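Local coordinates for protein 11R-lipoxygenase (PDB 3VF1) that probably inserts both atoms of molecular oxygen into a lipid substrate, as a calcium-regulated lipoxygenase with one non-haem iron, at residues Q385-Q388 / M389-L393; G456-T459 / L460-H464. All coordinates share one frame; numbering follows the deposited sequence.

Contact 1 (Q385-Q388 / M389-L393); sequences QYHQ and MITHL. With FE2 (Fe (II) ion), chain E.
The non-haem iron site of this lipoxygenase takes its first ligand from a widened turn of helix 369-410, where the backbone of Gln-385 to Gln-388 meets that of Met-389 to Leu-393. Tyr-386 O receives two donors, Ile-390 N at 2.9 Å and Thr-391 N at 3.1 Å, and so marks the change from an i+4 to an i+5 pattern. Beyond it the wider spacing holds: His-392 N bonds to His-387 O at 2.8 Å, and Leu-393 N to Gln-388 O. These are pi-type turns, and a pi-helical ligand segment is a known feature of the lipoxygenase fold. His-392 has CG anti to its backbone N (chi1 179°), which turns the ring out toward the metal, with Gln-388 O at its edge, and places NE2 2.3 Å from the iron; His-397, His-575, Asn-579 and the C-terminal carboxylate of Ile-698 also bind the metal, with a water. On another side of the helix, Ile-390 CD1 makes a CH-pi contact over one face of the Tyr-386 ring, set toward its rim and 4.1 Å from the centroid, while Thr-391 OG1 meets the ring edge in plane, 3.4 Å from Tyr-386 CD1. That hydroxyl hydrogen-bonds Asn-266 and Glu-268. With an alanine at Tyr-386, Ile-390 CD1 would probably lose its aromatic face and a gap would open beside Thr-391 OG1. His-387 NE2 is bonded to Val-578 O, and Gln-388 NE2 to Gln-582.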
ATOM      1  N   GLN A 385      14.139  -3.125 -10.096  1.00 25.05           N
ATOM      2  CA  GLN A 385      14.477  -3.967  -8.955  1.00 27.57           C
ATOM      3  C   GLN A 385      14.137  -3.205  -7.684  1.00 27.21           C
ATOM      4  O   GLN A 385      13.502  -3.734  -6.771  1.00 26.63           O
ATOM      5  CB  GLN A 385      15.969  -4.325  -8.944  1.00 27.30           C
ATOM      6  CG  GLN A 385      16.555  -4.757 -10.281  1.00 27.33           C
ATOM      7  CD  GLN A 385      15.807  -5.914 -10.910  1.00 29.92           C
ATOM      8  OE1 GLN A 385      15.770  -7.014 -10.360  1.00 32.38           O
ATOM      9  NE2 GLN A 385      15.207  -5.671 -12.072  1.00 25.81           N
ATOM     10  N   TYR A 386      14.568  -1.948  -7.642  1.00 25.00           N
ATOM     11  CA  TYR A 386      14.353  -1.085  -6.491  1.00 25.42           C
ATOM     12  C   TYR A 386      12.862  -0.868  -6.244  1.00 25.21           C
ATOM     13  O   TYR A 386      12.391  -0.980  -5.115  1.00 24.87           O
ATOM     14  CB  TYR A 386      15.047   0.259  -6.721  1.00 25.70           C
ATOM     15  CG  TYR A 386      15.140   1.135  -5.493  1.00 26.69           C
ATOM     16  CD1 TYR A 386      14.021   1.790  -4.992  1.00 25.32           C
ATOM     17  CD2 TYR A 386      16.352   1.321  -4.842  1.00 27.57           C
ATOM     18  CE1 TYR A 386      14.107   2.597  -3.872  1.00 24.50           C
ATOM     19  CE2 TYR A 386      16.448   2.126  -3.722  1.00 27.43           C
ATOM     20  CZ  TYR A 386      15.322   2.761  -3.243  1.00 27.70           C
ATOM     21  OH  TYR A 386      15.414   3.562  -2.129  1.00 27.23           O
ATOM     22  N   HIS A 387      12.120  -0.565  -7.304  1.00 24.64           N
ATOM     23  CA  HIS A 387      10.703  -0.243  -7.166  1.00 26.14           C
ATOM     24  C   HIS A 387       9.885  -1.416  -6.637  1.00 24.75           C
ATOM     25  O   HIS A 387       9.093  -1.260  -5.711  1.00 27.26           O
ATOM     26  CB  HIS A 387      10.113   0.206  -8.500  1.00 25.12           C
ATOM     27  CG  HIS A 387       8.617   0.236  -8.510  1.00 26.06           C
ATOM     28  ND1 HIS A 387       7.859  -0.697  -9.185  1.00 28.63           N
ATOM     29  CD2 HIS A 387       7.739   1.071  -7.910  1.00 29.50           C
ATOM     30  CE1 HIS A 387       6.578  -0.429  -9.011  1.00 28.08           C
ATOM     31  NE2 HIS A 387       6.477   0.638  -8.240  1.00 29.44           N
ATOM     32  N   GLN A 388      10.073  -2.588  -7.233  1.00 24.40           N
ATOM     33  CA  GLN A 388       9.268  -3.753  -6.888  1.00 26.13           C
ATOM     34  C   GLN A 388       9.488  -4.206  -5.448  1.00 28.40           C
ATOM     35  O   GLN A 388       8.532  -4.425  -4.709  1.00 32.55           O
ATOM     36  CB  GLN A 388       9.572  -4.910  -7.840  1.00 25.97           C
ATOM     37  CG  GLN A 388       9.070  -4.695  -9.255  1.00 30.89           C
ATOM     38  CD  GLN A 388       7.555  -4.611  -9.329  1.00 37.12           C
ATOM     39  OE1 GLN A 388       6.848  -5.134  -8.467  1.00 38.26           O
ATOM     40  NE2 GLN A 388       7.050  -3.947 -10.361  1.00 35.55           N
ATOM     41  N   MET A 389      10.748  -4.341  -5.054  1.00 27.55           N
ATOM     42  CA  MET A 389      11.077  -4.923  -3.758  1.00 26.90           C
ATOM     43  C   MET A 389      11.100  -3.901  -2.622  1.00 27.23           C
ATOM     44  O   MET A 389      10.639  -4.189  -1.518  1.00 31.83           O
ATOM     45  CB  MET A 389      12.425  -5.643  -3.831  1.00 27.02           C
ATOM     46  CG  MET A 389      12.499  -6.704  -4.917  1.00 27.72           C
ATOM     47  SD  MET A 389      11.043  -7.775  -4.946  1.00 33.41           S
ATOM     48  CE  MET A 389      10.996  -8.349  -3.251  1.00 26.84           C
ATOM     49  N   ILE A 390      11.630  -2.712  -2.887  1.00 23.70           N
ATOM     50  CA  ILE A 390      11.800  -1.713  -1.834  1.00 25.48           C
ATOM     51  C   ILE A 390      10.655  -0.706  -1.789  1.00 27.70           C
ATOM     52  O   ILE A 390      10.003  -0.547  -0.757  1.00 29.26           O
ATOM     53  CB  ILE A 390      13.139  -0.959  -1.981  1.00 26.50           C
ATOM     54  CG1 ILE A 390      14.304  -1.910  -1.697  1.00 26.05           C
ATOM     55  CG2 ILE A 390      13.188   0.235  -1.037  1.00 23.93           C
ATOM     56  CD1 ILE A 390      15.674  -1.286  -1.869  1.00 30.27           C
ATOM     57  N   THR A 391      10.412  -0.028  -2.904  1.00 25.31           N
ATOM     58  CA  THR A 391       9.405   1.026  -2.945  1.00 26.49           C
ATOM     59  C   THR A 391       7.997   0.482  -2.732  1.00 27.58           C
ATOM     60  O   THR A 391       7.186   1.096  -2.040  1.00 26.04           O
ATOM     61  CB  THR A 391       9.438   1.789  -4.279  1.00 26.15           C
ATOM     62  OG1 THR A 391      10.745   2.338  -4.483  1.00 29.74           O
ATOM     63  CG2 THR A 391       8.405   2.911  -4.281  1.00 25.85           C
ATOM     64  N   HIS A 392       7.703  -0.669  -3.327  1.00 26.09           N
ATOM     65  CA  HIS A 392       6.355  -1.223  -3.255  1.00 26.83           C
ATOM     66  C   HIS A 392       6.184  -2.212  -2.109  1.00 29.09           C
ATOM     67  O   HIS A 392       5.511  -1.914  -1.127  1.00 32.83           O
ATOM     68  CB  HIS A 392       5.971  -1.890  -4.576  1.00 28.47           C
ATOM     69  CG  HIS A 392       4.603  -2.498  -4.566  1.00 33.36           C
ATOM     70  ND1 HIS A 392       4.354  -3.781  -5.001  1.00 34.39           N
ATOM     71  CD2 HIS A 392       3.409  -1.999  -4.165  1.00 32.91           C
ATOM     72  CE1 HIS A 392       3.067  -4.047  -4.873  1.00 35.35           C
ATOM     73  NE2 HIS A 392       2.470  -2.982  -4.367  1.00 33.95           N
ATOM     74  N   LEU A 393       6.791  -3.386  -2.228  1.00 28.32           N
ATOM     75  CA  LEU A 393       6.566  -4.452  -1.254  1.00 30.94           C
ATOM     76  C   LEU A 393       7.024  -4.079   0.156  1.00 29.24           C
ATOM     77  O   LEU A 393       6.230  -4.106   1.093  1.00 31.02           O
ATOM     78  CB  LEU A 393       7.238  -5.749  -1.714  1.00 27.26           C
ATOM     79  CG  LEU A 393       6.575  -6.404  -2.930  1.00 35.77           C
ATOM     80  CD1 LEU A 393       7.355  -7.630  -3.387  1.00 39.00           C
ATOM     81  CD2 LEU A 393       5.133  -6.781  -2.620  1.00 33.55           C
TER
HETATM   82 FE   FE2 E 701       0.373  -3.505  -3.636  1.00 40.14          FE
HETATM   83  O   HOH W   1       0.023  -5.003  -5.409  1.00 43.10           O

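Contact 2 (G456-T459 / L460-H464); sequences GQVT and LMQKH
Leu-460 opens the second half of helix 456-465 by giving its N-H to Gly-456 O, at 2.9 Å, while its CB rests 3.6 Å from the same Gly-456 O. The leucine side chain then leads away from the first turn toward Ile-390 of helix 369-410 and the loop residue Ile-452. Met-461 follows with CG beside the backbone N (chi1 -68°), which lays CG against Gln-457 O at 3.5 Å; the chain bends at its last torsion and brings CE alongside Val-458 CA, 4.1 Å away. Gln-462 points back over the preceding turn. Its N-H reaches Val-458 O at 3.0 Å. Its extended side chain passes obliquely across Val-458, CD coming 4.0 Å from Val-458 CG1. The amide OE1 lies 3.6 Å from Thr-459 CA, and NE2 hydrogen-bonds Gln-175 O. Lys-463 donates its backbone N-H to Thr-459 O at 3.0 Å, and its outstretched side chain delivers NZ to Ile-313 O. At the end of the segment, His-464 NE2 hydrogen-bonds Arg-395 NH1 of helix 369-410. The i to i+4 bonds, with Met-461 and Gln-462 laid back on the preceding turn, are those of a regular alpha-helix, here a short one packed against helix 369-410 in the lipoxygenase domain.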
ATOM      1  N   GLY A 456      17.742 -13.105  -4.315  1.00 33.63           N
ATOM      2  CA  GLY A 456      18.205 -11.747  -4.094  1.00 28.57           C
ATOM      3  C   GLY A 456      17.099 -10.752  -3.787  1.00 33.28           C
ATOM      4  O   GLY A 456      17.344  -9.723  -3.160  1.00 35.34           O
ATOM      5  N   GLN A 457      15.880 -11.050  -4.226  1.00 33.33           N
ATOM      6  CA  GLN A 457      14.763 -10.130  -4.028  1.00 33.12           C
ATOM      7  C   GLN A 457      14.484  -9.910  -2.544  1.00 35.33           C
ATOM      8  O   GLN A 457      14.110  -8.810  -2.133  1.00 33.87           O
ATOM      9  CB  GLN A 457      13.498 -10.620  -4.746  1.00 31.81           C
ATOM     10  CG  GLN A 457      12.853 -11.871  -4.162  1.00 31.95           C
ATOM     11  CD  GLN A 457      13.408 -13.151  -4.749  1.00 38.72           C
ATOM     12  OE1 GLN A 457      14.568 -13.210  -5.158  1.00 37.11           O
ATOM     13  NE2 GLN A 457      12.577 -14.186  -4.804  1.00 41.61           N
ATOM     14  N   VAL A 458      14.671 -10.953  -1.741  1.00 32.07           N
ATOM     15  CA  VAL A 458      14.465 -10.844  -0.302  1.00 33.88           C
ATOM     16  C   VAL A 458      15.650 -10.135   0.338  1.00 33.21           C
ATOM     17  O   VAL A 458      15.488  -9.326   1.247  1.00 32.33           O
ATOM     18  CB  VAL A 458      14.295 -12.224   0.361  1.00 34.52           C
ATOM     19  CG1 VAL A 458      14.141 -12.072   1.866  1.00 35.76           C
ATOM     20  CG2 VAL A 458      13.099 -12.953  -0.228  1.00 34.23           C
ATOM     21  N   THR A 459      16.845 -10.447  -0.150  1.00 34.79           N
ATOM     22  CA  THR A 459      18.069  -9.853   0.370  1.00 33.18           C
ATOM     23  C   THR A 459      18.082  -8.342   0.152  1.00 32.36           C
ATOM     24  O   THR A 459      18.621  -7.599   0.969  1.00 29.30           O
ATOM     25  CB  THR A 459      19.313 -10.472  -0.297  1.00 35.33           C
ATOM     26  OG1 THR A 459      19.300 -11.892  -0.112  1.00 37.74           O
ATOM     27  CG2 THR A 459      20.590  -9.898   0.298  1.00 32.04           C
ATOM     28  N   LEU A 460      17.486  -7.891  -0.948  1.00 31.89           N
ATOM     29  CA  LEU A 460      17.422  -6.465  -1.250  1.00 30.74           C
ATOM     30  C   LEU A 460      16.534  -5.743  -0.242  1.00 32.79           C
ATOM     31  O   LEU A 460      16.842  -4.631   0.188  1.00 31.16           O
ATOM     32  CB  LEU A 460      16.896  -6.235  -2.668  1.00 28.33           C
ATOM     33  CG  LEU A 460      16.758  -4.773  -3.097  1.00 26.94           C
ATOM     34  CD1 LEU A 460      18.080  -4.037  -2.960  1.00 25.15           C
ATOM     35  CD2 LEU A 460      16.241  -4.686  -4.523  1.00 26.82           C
ATOM     36  N   MET A 461      15.428  -6.378   0.128  1.00 31.63           N
ATOM     37  CA  MET A 461      14.530  -5.818   1.130  1.00 29.84           C
ATOM     38  C   MET A 461      15.226  -5.740   2.482  1.00 31.88           C
ATOM     39  O   MET A 461      15.166  -4.720   3.166  1.00 33.60           O
ATOM     40  CB  MET A 461      13.267  -6.668   1.248  1.00 27.14           C
ATOM     41  CG  MET A 461      12.380  -6.626   0.018  1.00 27.90           C
ATOM     42  SD  MET A 461      10.706  -7.193   0.353  1.00 32.74           S
ATOM     43  CE  MET A 461      11.006  -8.899   0.814  1.00 32.20           C
ATOM     44  N   GLN A 462      15.887  -6.828   2.858  1.00 31.25           N
ATOM     45  CA  GLN A 462      16.597  -6.893   4.127  1.00 30.57           C
ATOM     46  C   GLN A 462      17.671  -5.819   4.201  1.00 31.16           C
ATOM     47  O   GLN A 462      17.920  -5.246   5.261  1.00 32.54           O
ATOM     48  CB  GLN A 462      17.229  -8.271   4.308  1.00 30.84           C
ATOM     49  CG  GLN A 462      16.220  -9.395   4.464  1.00 31.24           C
ATOM     50  CD  GLN A 462      16.873 -10.759   4.536  1.00 34.22           C
ATOM     51  OE1 GLN A 462      17.816 -11.047   3.798  1.00 34.39           O
ATOM     52  NE2 GLN A 462      16.378 -11.607   5.432  1.00 34.84           N
ATOM     53  N   LYS A 463      18.308  -5.546   3.067  1.00 32.36           N
ATOM     54  CA  LYS A 463      19.393  -4.577   3.024  1.00 33.05           C
ATOM     55  C   LYS A 463      18.878  -3.159   3.250  1.00 32.02           C
ATOM     56  O   LYS A 463      19.538  -2.351   3.904  1.00 33.24           O
ATOM     57  CB  LYS A 463      20.133  -4.662   1.688  1.00 32.00           C
ATOM     58  CG  LYS A 463      21.417  -3.852   1.650  1.00 35.76           C
ATOM     59  CD  LYS A 463      22.197  -4.096   0.369  1.00 36.19           C
ATOM     60  CE  LYS A 463      23.502  -3.317   0.359  1.00 32.61           C
ATOM     61  NZ  LYS A 463      24.250  -3.491  -0.914  1.00 38.16           N
ATOM     62  N   HIS A 464      17.698  -2.858   2.715  1.00 28.59           N
ATOM     63  CA  HIS A 464      17.098  -1.545   2.908  1.00 32.28           C
ATOM     64  C   HIS A 464      16.563  -1.395   4.327  1.00 31.46           C
ATOM     65  O   HIS A 464      16.685  -0.330   4.932  1.00 32.61           O
ATOM     66  CB  HIS A 464      15.963  -1.303   1.910  1.00 30.41           C
ATOM     67  CG  HIS A 464      15.333   0.051   2.038  1.00 27.00           C
ATOM     68  ND1 HIS A 464      15.852   1.174   1.429  1.00 28.72           N
ATOM     69  CD2 HIS A 464      14.242   0.466   2.723  1.00 29.90           C
ATOM     70  CE1 HIS A 464      15.101   2.219   1.724  1.00 26.86           C
ATOM     71  NE2 HIS A 464      14.117   1.817   2.509  1.00 27.46           N
TER

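Contact 1 precedes contact 2 along the chain, and their centres lie about 10 Å apart. The first belongs to the long helix 369-410, the second to the short helix 456-465, and both belong to the lipoxygenase domain. The helices touch directly: Met-389 CE is 3.3 Å from Gln-457 O, Met-389 O is 3.4 Å from Met-461 CG, and Ile-390 CG2 is 3.7 Å from His-464 ND1. The stretch that carries the iron ligand therefore also packs, through Met-389 and Ile-390, on the short helix. Contact 2 binds no metal itself, the side chain of Met-461 being about 12 Å from the iron, and forms part of the packing around the ligand-bearing helix.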